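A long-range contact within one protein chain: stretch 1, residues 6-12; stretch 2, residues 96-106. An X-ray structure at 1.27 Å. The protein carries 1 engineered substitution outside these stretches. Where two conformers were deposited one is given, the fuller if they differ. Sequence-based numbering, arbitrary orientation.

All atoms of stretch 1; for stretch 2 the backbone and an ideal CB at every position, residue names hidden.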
# COMPACT_ATOMS: atom_id res chain seq x y z
N THR A 6 -16.63 -2.90 7.85
CA THR A 6 -15.22 -2.59 7.55
C THR A 6 -14.82 -3.27 6.24
O THR A 6 -15.15 -4.43 6.00
CB THR A 6 -14.32 -3.09 8.67
OG1 THR A 6 -14.69 -2.46 9.90
CG2 THR A 6 -12.87 -2.80 8.37
N PHE A 7 -14.11 -2.54 5.38
CA PHE A 7 -13.66 -3.05 4.09
C PHE A 7 -12.15 -2.93 4.06
O PHE A 7 -11.60 -1.85 4.32
CB PHE A 7 -14.25 -2.19 2.98
CG PHE A 7 -13.80 -2.57 1.61
CD1 PHE A 7 -14.26 -3.73 1.01
CD2 PHE A 7 -12.91 -1.78 0.90
CE1 PHE A 7 -13.84 -4.09 -0.25
CE2 PHE A 7 -12.50 -2.14 -0.37
CZ PHE A 7 -12.96 -3.30 -0.94
N ILE A 8 -11.47 -4.03 3.73
CA ILE A 8 -10.01 -4.07 3.68
C ILE A 8 -9.62 -4.56 2.29
O ILE A 8 -9.92 -5.70 1.91
CB ILE A 8 -9.41 -4.99 4.76
CG1 ILE A 8 -9.95 -4.58 6.14
CG2 ILE A 8 -7.90 -4.92 4.71
CD1 ILE A 8 -9.50 -5.48 7.28
N LEU A 9 -8.95 -3.68 1.54
CA LEU A 9 -8.43 -3.99 0.22
C LEU A 9 -6.96 -4.31 0.38
O LEU A 9 -6.21 -3.49 0.92
CB LEU A 9 -8.61 -2.76 -0.67
CG LEU A 9 -8.12 -2.90 -2.10
CD1 LEU A 9 -8.90 -3.98 -2.81
CD2 LEU A 9 -8.19 -1.59 -2.84
N TRP A 10 -6.53 -5.48 -0.08
CA TRP A 10 -5.13 -5.90 -0.00
C TRP A 10 -4.55 -6.01 -1.40
O TRP A 10 -5.11 -6.72 -2.24
CB TRP A 10 -5.00 -7.26 0.68
CG TRP A 10 -3.55 -7.59 0.92
CD1 TRP A 10 -2.66 -8.08 0.01
CD2 TRP A 10 -2.81 -7.38 2.13
NE1 TRP A 10 -1.41 -8.19 0.58
CE2 TRP A 10 -1.48 -7.77 1.88
CE3 TRP A 10 -3.15 -6.93 3.39
CZ2 TRP A 10 -0.49 -7.71 2.86
CZ3 TRP A 10 -2.16 -6.86 4.37
CH2 TRP A 10 -0.86 -7.26 4.09
N LEU A 11 -3.42 -5.35 -1.64
CA LEU A 11 -2.79 -5.27 -2.95
C LEU A 11 -1.48 -6.05 -2.94
O LEU A 11 -0.54 -5.69 -2.22
CB LEU A 11 -2.54 -3.81 -3.31
CG LEU A 11 -3.80 -2.95 -3.31
CD1 LEU A 11 -3.49 -1.49 -3.54
CD2 LEU A 11 -4.83 -3.46 -4.33
N HIS A 12 -1.42 -7.11 -3.74
CA HIS A 12 -0.27 -8.00 -3.80
C HIS A 12 0.94 -7.31 -4.45
O HIS A 12 0.85 -6.25 -5.06
CB HIS A 12 -0.64 -9.27 -4.58
CG HIS A 12 -0.93 -9.04 -6.04
ND1 HIS A 12 0.07 -8.81 -6.96
CD2 HIS A 12 -2.09 -9.01 -6.73
CE1 HIS A 12 -0.48 -8.64 -8.16
NE2 HIS A 12 -1.79 -8.76 -8.05
N UNK A 96 -22.47 1.90 0.28
CA UNK A 96 -22.85 2.30 1.62
C UNK A 96 -21.78 2.19 2.68
O UNK A 96 -22.05 2.53 3.84
CB UNK A 96 -24.05 1.46 2.06
N UNK A 97 -20.56 1.76 2.37
CA UNK A 97 -19.53 1.70 3.40
C UNK A 97 -19.03 3.10 3.73
O UNK A 97 -18.79 3.91 2.85
CB UNK A 97 -18.37 0.81 2.95
N UNK A 98 -18.87 3.36 5.01
CA UNK A 98 -18.32 4.64 5.46
C UNK A 98 -16.86 4.73 5.01
O UNK A 98 -16.09 3.80 5.24
CB UNK A 98 -18.43 4.79 6.98
N UNK A 99 -16.45 5.83 4.37
CA UNK A 99 -15.05 5.92 3.92
C UNK A 99 -14.04 5.67 5.02
O UNK A 99 -12.99 5.07 4.76
CB UNK A 99 -14.79 7.30 3.31
N UNK A 100 -14.32 6.10 6.25
CA UNK A 100 -13.40 5.89 7.35
C UNK A 100 -13.34 4.44 7.82
O UNK A 100 -12.53 4.12 8.68
CB UNK A 100 -13.79 6.79 8.52
N UNK A 101 -14.18 3.56 7.27
CA UNK A 101 -14.10 2.13 7.53
C UNK A 101 -13.40 1.37 6.41
O UNK A 101 -13.44 0.13 6.39
CB UNK A 101 -15.50 1.56 7.74
N UNK A 102 -12.77 2.09 5.48
CA UNK A 102 -12.04 1.51 4.37
C UNK A 102 -10.56 1.55 4.70
O UNK A 102 -10.02 2.62 5.02
CB UNK A 102 -12.34 2.25 3.06
N UNK A 103 -9.89 0.41 4.60
CA UNK A 103 -8.46 0.30 4.80
C UNK A 103 -7.83 -0.28 3.55
O UNK A 103 -8.34 -1.27 3.01
CB UNK A 103 -8.14 -0.56 6.02
N UNK A 104 -6.75 0.33 3.08
CA UNK A 104 -6.00 -0.14 1.92
C UNK A 104 -4.64 -0.61 2.43
O UNK A 104 -3.98 0.12 3.16
CB UNK A 104 -5.86 0.95 0.86
N UNK A 105 -4.23 -1.81 2.03
CA UNK A 105 -2.97 -2.38 2.48
C UNK A 105 -2.28 -3.03 1.31
O UNK A 105 -2.93 -3.46 0.35
CB UNK A 105 -3.19 -3.39 3.61
N UNK A 106 -0.97 -3.18 1.39
CA UNK A 106 -0.30 -3.91 0.34
C UNK A 106 1.18 -4.11 0.60
O UNK A 106 1.81 -3.36 1.35
CB UNK A 106 -0.49 -3.19 -0.99

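Position 96 has a phi of 114°, which by itself favours glycine, and nothing of stretch 1 lies near its ideal CB. It is Gly 96, closing the preceding helix in a Schellman motif.

At 97 the CA-to-CB bond points toward stretch 1, with the ideal CB 5.1 Å from Phe 7 CB, leaving room for a small or medium side chain of either polarity. Thr 97 brings its CG2 to 4.3 Å from Phe 7 CB, while its OG1 is hydrogen-bonded elsewhere in the structure.

Positions 98, 99 and 100 are out of reach, so stretch 1 sets no demand. The phi of -54° at 99 would admit proline. They are Asn 98, Pro 99 and Glu 100; Asn 98 OD1 accepts a hydrogen bond from Glu 100 N at 3.0 Å.

At 101 CB points sideways, past Thr 6, and many polar residues would suit. The backbone matters more: 101 O accepts from Phe 7 N at 2.9 Å, beginning the parallel ladder. It is Asn 101, whose ND2 stays 4.2 Å from Thr 6 OG1.

From 102 onward the strand runs parallel to stretch 1, and side chains alternate between faces. Position 102 shares a face with Phe 7 and Leu 9, which calls for an apolar, perhaps beta-branched, residue. Val 102 fits, its CG1 lying 4.1 Å from Phe 7 CD2, at the edge of that ring.

Position 103 lies on the other face. 103 N donates to Phe 7 O at 2.8 Å and 103 O accepts from Leu 9 N at 2.9 Å. Beside Ile 8 and the Thr 6 methyl, an apolar side chain, aliphatic or aromatic, would suit. Phe 103 places CB 4.4 Å from Ile 8 CG1 and reaches back until CD1 is 4.0 Å from Thr 6 CG2.

Position 104 returns to the face of Leu 9 and Leu 11, where leucine, isoleucine or valine would be natural. Ile 104 touches both: CD1 is 3.9 Å from Leu 9 CB and CG2 is 4.1 Å from Leu 11 CD1.

At 105 the ideal CB is 3.5 Å from Trp 10 CE3, which favours a compact side chain. Cys 105 packs its CB 3.4 Å from Trp 10 CE3 and its SG 4.0 Å from Ile 8 CG2.

At 106 an ideal CB would clash with Leu 11 O at 2.8 Å. Gly 106 avoids this; its CA is 3.1 Å from Leu 11 O and lies over a face of the Trp 10 ring.

Stretch 2 (96-106) GTNPENVFICG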
# COMPACT_ATOMS: atom_id res chain seq x y z
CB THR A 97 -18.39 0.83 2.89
OG1 THR A 97 -18.92 -0.48 2.64
CG2 THR A 97 -17.26 0.74 3.89
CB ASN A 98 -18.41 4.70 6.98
CG ASN A 98 -17.69 5.90 7.59
OD1 ASN A 98 -17.19 6.79 6.90
ND2 ASN A 98 -17.63 5.92 8.92
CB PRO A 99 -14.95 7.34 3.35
CG PRO A 99 -16.36 7.70 2.99
CD PRO A 99 -17.25 7.00 3.93
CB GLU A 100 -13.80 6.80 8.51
CG GLU A 100 -13.66 8.28 8.20
CD GLU A 100 -12.34 8.84 8.67
OE1 GLU A 100 -11.29 8.32 8.23
OE2 GLU A 100 -12.34 9.78 9.49
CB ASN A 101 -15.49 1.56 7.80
CG ASN A 101 -16.03 1.93 9.18
OD1 ASN A 101 -15.63 2.93 9.77
ND2 ASN A 101 -16.92 1.11 9.70
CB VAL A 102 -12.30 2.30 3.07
CG1 VAL A 102 -11.38 1.82 1.95
CG2 VAL A 102 -13.77 2.19 2.67
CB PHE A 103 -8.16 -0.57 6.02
CG PHE A 103 -8.65 0.03 7.28
CD1 PHE A 103 -9.97 -0.11 7.66
CD2 PHE A 103 -7.81 0.80 8.05
CE1 PHE A 103 -10.44 0.51 8.82
CE2 PHE A 103 -8.28 1.41 9.21
CZ PHE A 103 -9.58 1.26 9.58
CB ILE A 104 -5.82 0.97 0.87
CG1 ILE A 104 -7.10 1.79 0.66
CG2 ILE A 104 -5.33 0.37 -0.44
CD1 ILE A 104 -8.28 1.00 0.22
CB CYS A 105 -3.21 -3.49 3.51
SG CYS A 105 -4.31 -3.12 4.88
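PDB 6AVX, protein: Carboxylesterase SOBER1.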